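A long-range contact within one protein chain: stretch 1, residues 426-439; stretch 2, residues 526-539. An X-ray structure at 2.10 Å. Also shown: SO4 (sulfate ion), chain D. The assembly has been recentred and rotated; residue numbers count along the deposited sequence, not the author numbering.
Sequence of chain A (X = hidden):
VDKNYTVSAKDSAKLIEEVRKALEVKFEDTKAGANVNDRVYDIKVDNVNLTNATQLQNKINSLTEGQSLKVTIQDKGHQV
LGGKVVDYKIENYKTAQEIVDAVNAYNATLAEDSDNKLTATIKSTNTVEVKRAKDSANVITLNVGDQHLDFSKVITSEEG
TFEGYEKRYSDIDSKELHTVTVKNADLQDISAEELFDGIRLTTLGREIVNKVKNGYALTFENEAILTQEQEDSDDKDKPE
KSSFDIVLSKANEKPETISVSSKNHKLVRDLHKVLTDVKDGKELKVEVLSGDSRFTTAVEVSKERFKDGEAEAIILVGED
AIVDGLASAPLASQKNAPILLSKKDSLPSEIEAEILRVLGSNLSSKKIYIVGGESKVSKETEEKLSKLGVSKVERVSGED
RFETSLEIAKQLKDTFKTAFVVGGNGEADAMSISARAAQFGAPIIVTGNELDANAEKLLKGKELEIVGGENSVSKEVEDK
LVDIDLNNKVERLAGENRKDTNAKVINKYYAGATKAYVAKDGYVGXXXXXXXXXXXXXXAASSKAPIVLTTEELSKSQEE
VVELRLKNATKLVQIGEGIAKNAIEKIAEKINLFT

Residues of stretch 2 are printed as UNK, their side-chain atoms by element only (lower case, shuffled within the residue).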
# COMPACT_ATOMS: atom_id res chain seq x y z
N GLY A 426 -11.38 -1.35 37.84
CA GLY A 426 -11.56 -2.38 36.82
C GLY A 426 -11.63 -1.89 35.40
O GLY A 426 -12.43 -2.43 34.62
N GLU A 427 -10.79 -0.91 35.02
CA GLU A 427 -10.97 -0.38 33.65
C GLU A 427 -10.64 -1.38 32.49
O GLU A 427 -11.29 -1.33 31.47
CB GLU A 427 -10.18 0.90 33.44
CG GLU A 427 -8.68 0.73 33.50
CD GLU A 427 -8.06 1.59 34.58
OE1 GLU A 427 -8.69 2.61 34.95
OE2 GLU A 427 -6.95 1.25 35.06
N ALA A 428 -9.68 -2.24 32.65
CA ALA A 428 -9.35 -3.19 31.64
C ALA A 428 -10.51 -4.22 31.45
O ALA A 428 -10.57 -4.74 30.36
CB ALA A 428 -8.11 -3.91 32.04
N ASP A 429 -11.37 -4.53 32.53
CA ASP A 429 -12.54 -5.44 32.41
C ASP A 429 -13.71 -4.68 31.89
O ASP A 429 -14.56 -5.23 31.15
CB ASP A 429 -13.03 -6.05 33.75
CG ASP A 429 -12.13 -7.12 34.27
OD1 ASP A 429 -11.32 -7.71 33.47
OD2 ASP A 429 -12.22 -7.41 35.46
N ALA A 430 -13.80 -3.43 32.32
CA ALA A 430 -14.90 -2.55 32.00
C ALA A 430 -14.98 -2.17 30.56
O ALA A 430 -16.06 -2.27 30.01
CB ALA A 430 -14.81 -1.30 32.86
N MET A 431 -13.84 -1.73 29.94
CA MET A 431 -13.74 -1.35 28.55
C MET A 431 -14.39 -2.34 27.59
O MET A 431 -14.79 -1.97 26.53
CB MET A 431 -12.29 -1.35 28.20
CG MET A 431 -12.05 -0.75 26.94
SD MET A 431 -12.32 1.05 27.10
CE MET A 431 -11.15 1.40 28.41
N SER A 432 -14.45 -3.57 27.97
CA SER A 432 -15.05 -4.62 27.20
C SER A 432 -16.60 -4.47 27.02
O SER A 432 -17.20 -4.98 26.03
CB SER A 432 -14.69 -5.92 27.92
OG SER A 432 -13.43 -6.43 27.50
N ILE A 433 -17.25 -3.73 27.93
CA ILE A 433 -18.71 -3.53 27.88
C ILE A 433 -19.06 -2.14 27.39
O ILE A 433 -20.23 -1.87 27.23
CB ILE A 433 -19.21 -3.84 29.35
CG1 ILE A 433 -20.69 -4.24 29.35
CG2 ILE A 433 -18.99 -2.61 30.26
CD1 ILE A 433 -21.08 -5.35 28.35
N SER A 434 -18.07 -1.21 27.11
CA SER A 434 -18.42 0.11 26.59
C SER A 434 -19.25 0.07 25.29
O SER A 434 -20.23 0.79 25.26
CB SER A 434 -17.16 0.94 26.35
OG SER A 434 -16.65 1.30 27.64
N ALA A 435 -18.91 -0.73 24.27
CA ALA A 435 -19.69 -0.68 23.03
C ALA A 435 -21.15 -1.09 23.33
O ALA A 435 -22.03 -0.42 22.92
CB ALA A 435 -19.11 -1.63 21.98
N ARG A 436 -21.33 -2.21 24.05
CA ARG A 436 -22.66 -2.75 24.34
C ARG A 436 -23.46 -1.72 25.08
O ARG A 436 -24.63 -1.52 24.70
CB ARG A 436 -22.51 -4.05 25.13
CG ARG A 436 -23.76 -4.48 25.81
CD ARG A 436 -24.72 -4.93 24.69
NE ARG A 436 -25.99 -5.37 25.23
CZ ARG A 436 -26.83 -6.18 24.57
NH1 ARG A 436 -27.98 -6.53 25.13
NH2 ARG A 436 -26.53 -6.64 23.35
N ALA A 437 -22.84 -1.04 26.09
CA ALA A 437 -23.57 -0.04 26.83
C ALA A 437 -23.89 1.15 25.95
O ALA A 437 -25.04 1.63 26.00
CB ALA A 437 -22.80 0.43 28.01
N ALA A 438 -22.90 1.64 25.14
CA ALA A 438 -23.13 2.76 24.26
C ALA A 438 -24.27 2.39 23.31
O ALA A 438 -25.04 3.24 22.93
CB ALA A 438 -21.91 3.10 23.42
N GLN A 439 -24.33 1.14 22.93
CA GLN A 439 -25.32 0.67 21.97
C GLN A 439 -26.77 0.62 22.58
O GLN A 439 -27.72 0.40 21.84
CB GLN A 439 -24.93 -0.73 21.51
CG GLN A 439 -25.83 -1.21 20.38
CD GLN A 439 -25.67 -2.65 20.03
OE1 GLN A 439 -26.64 -3.34 19.64
NE2 GLN A 439 -24.48 -3.16 20.11
N UNK A 526 0.83 -0.51 29.74
CA UNK A 526 -0.10 -0.14 30.82
C UNK A 526 -1.51 0.24 30.36
O UNK A 526 -1.79 0.35 29.16
N UNK A 527 -2.42 0.44 31.33
CA UNK A 527 -3.85 0.76 31.12
C UNK A 527 -4.15 2.07 30.32
O UNK A 527 -5.20 2.14 29.61
n UNK A 527 -5.38 -0.98 34.09
c UNK A 527 -4.71 -0.74 32.97
o UNK A 527 -4.26 -1.71 32.32
c UNK A 527 -4.54 0.73 32.46
N UNK A 528 -3.26 3.05 30.37
CA UNK A 528 -3.43 4.23 29.55
C UNK A 528 -3.62 3.84 28.08
O UNK A 528 -4.26 4.59 27.32
N UNK A 529 -3.11 2.62 27.65
CA UNK A 529 -3.24 2.24 26.23
C UNK A 529 -4.71 1.78 25.88
O UNK A 529 -5.01 1.48 24.73
c UNK A 529 -0.79 1.67 25.88
n UNK A 529 -0.06 3.87 25.35
c UNK A 529 -0.61 2.77 24.88
o UNK A 529 -0.86 2.63 23.71
c UNK A 529 -2.23 1.12 25.89
N UNK A 530 -5.57 1.73 26.87
CA UNK A 530 -6.97 1.39 26.65
C UNK A 530 -7.68 2.58 26.03
O UNK A 530 -8.88 2.47 25.65
c UNK A 530 -7.82 -0.59 29.82
c UNK A 530 -7.64 0.99 27.97
c UNK A 530 -7.19 -0.47 28.40
c UNK A 530 -7.82 -1.61 27.50
N UNK A 531 -6.96 3.71 25.87
CA UNK A 531 -7.67 4.89 25.33
C UNK A 531 -8.20 4.66 23.92
O UNK A 531 -9.25 5.19 23.57
c UNK A 531 -7.44 7.37 24.82
c UNK A 531 -5.47 5.79 24.48
c UNK A 531 -6.71 6.11 25.35
N UNK A 532 -7.50 3.85 23.10
CA UNK A 532 -7.99 3.62 21.73
C UNK A 532 -9.40 2.91 21.78
O UNK A 532 -10.32 3.25 21.03
c UNK A 532 -6.96 2.78 20.94
o UNK A 532 -4.76 3.00 20.11
o UNK A 532 -5.73 4.86 20.68
c UNK A 532 -5.71 3.60 20.55
N UNK A 533 -9.49 1.91 22.61
CA UNK A 533 -10.63 1.15 22.84
C UNK A 533 -11.78 2.13 23.22
O UNK A 533 -12.85 2.08 22.63
c UNK A 533 -10.38 0.14 23.95
N UNK A 534 -11.55 3.02 24.20
CA UNK A 534 -12.57 3.94 24.64
C UNK A 534 -12.93 4.97 23.52
O UNK A 534 -14.10 5.22 23.37
c UNK A 534 -10.46 5.76 27.21
c UNK A 534 -12.17 4.54 26.03
c UNK A 534 -12.22 7.01 25.82
c UNK A 534 -11.32 5.73 25.97
N UNK A 535 -12.00 5.49 22.68
CA UNK A 535 -12.53 6.41 21.63
C UNK A 535 -13.34 5.64 20.57
O UNK A 535 -14.28 6.22 20.02
c UNK A 535 -11.42 7.18 20.91
c UNK A 535 -10.72 8.18 21.82
o UNK A 535 -10.45 6.31 20.37
N UNK A 536 -13.02 4.32 20.33
CA UNK A 536 -13.82 3.58 19.37
C UNK A 536 -15.13 2.91 19.90
O UNK A 536 -15.95 2.46 19.06
c UNK A 536 -12.97 2.50 18.69
N UNK A 537 -15.37 2.84 21.16
CA UNK A 537 -16.56 2.12 21.56
C UNK A 537 -17.91 2.73 20.90
O UNK A 537 -18.71 1.91 20.56
c UNK A 537 -16.68 2.08 23.07
N UNK A 538 -18.18 4.08 20.76
CA UNK A 538 -19.47 4.55 20.12
C UNK A 538 -19.48 4.13 18.70
O UNK A 538 -20.55 3.93 18.09
c UNK A 538 -17.62 5.12 21.64
c UNK A 538 -18.02 6.38 21.02
c UNK A 538 -19.44 6.09 20.30
N UNK A 539 -18.24 4.03 18.08
CA UNK A 539 -18.17 3.59 16.72
C UNK A 539 -18.57 2.11 16.64
O UNK A 539 -19.46 1.73 15.81
c UNK A 539 -17.32 3.63 13.75
c UNK A 539 -16.79 3.89 16.16
c UNK A 539 -16.48 3.10 14.89
c UNK A 539 -15.05 3.29 14.48
S SO4 D . 0.32 7.29 22.56
O1 SO4 D . 0.58 6.64 23.88
O2 SO4 D . 1.49 7.60 21.92
O3 SO4 D . -0.38 8.49 22.70
O4 SO4 D . -0.49 6.34 21.69

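Position 526 has no side-chain atoms, and its phi/psi of 85/173° would jam a CB against the preceding carbonyl O; it is Gly526. Position 527 carries two carbons, the second bearing one O and one N. The nitrogen lies 2.9 Å from Glu427 OE2, and a terminal amide of this length identifies Asn527. Its ND2 donates to Glu427 OE2 with an N-H...O angle of 156°, the only hydrogen bond between the stretches.

Position 528 again lacks side-chain atoms, although a CB would have room: Gly528. Position 529 shows three carbons, the third with one O and one N; this side chain is out of reach of stretch 1 and makes no contact with it. This is Gln529, whose NE2 donates to sulfate O1 at 3.2 Å. Position 530 has four carbons forked at the second; one tip lies 3.5 Å from Ala428 CA, and its CB lies 3.6 Å from Met431 CE. The fork at the second carbon gives Leu530, and the tip is CD1.

At 531 one carbon carries two others, so the fork is at CB: Val531, pointing away. Position 532 has two carbons, the second holding two oxygens, which is a carboxylate; its CA-to-CB bond points away from stretch 1, and it makes no contact there: Asp532. Position 533 is a single carbon, 3.5 Å from Met431 CG: Ala533. Position 534 has four carbons forked at the second, with CB 3.7 Å from Met431 SD: Leu534. At 535 the first carbon bears one O and one C, giving Thr535, out of reach of stretch 1. Position 536 has one carbon, also out of reach: Ala536. Position 537 has one carbon, 3.5 Å from Ser434 CB: Ala537. At 538 three carbons close a ring onto the backbone N: Pro538. That nitrogen has no hydrogen to donate, consistent with the helix kink here. Position 539 has four carbons forked at the second and points away: Leu539.

The contact changes character along its length. At one end the Asn527–Glu427 hydrogen bond sits beside the apolar approach of Leu530 CD1 to Ala428 CB, 4.0 Å apart. In the middle, Met431, with 90 Å² covered, reaches Leu530, Ala533 and Leu534. Beyond it, small residues permit close backbone approach: the CA atoms of Ala435 and Ala537 are 4.4 Å apart, and Ala435 CA lies 3.7 Å from Ala537 O. Helices 434-438 and 531-539 run in broadly the same direction, at 32°, with axes approaching to 8.0 Å. The 473 Å² buried is thus mainly apolar packing, with one polar link near its start.

Stretch 2 526-539: GNGQLVDALTAAPL
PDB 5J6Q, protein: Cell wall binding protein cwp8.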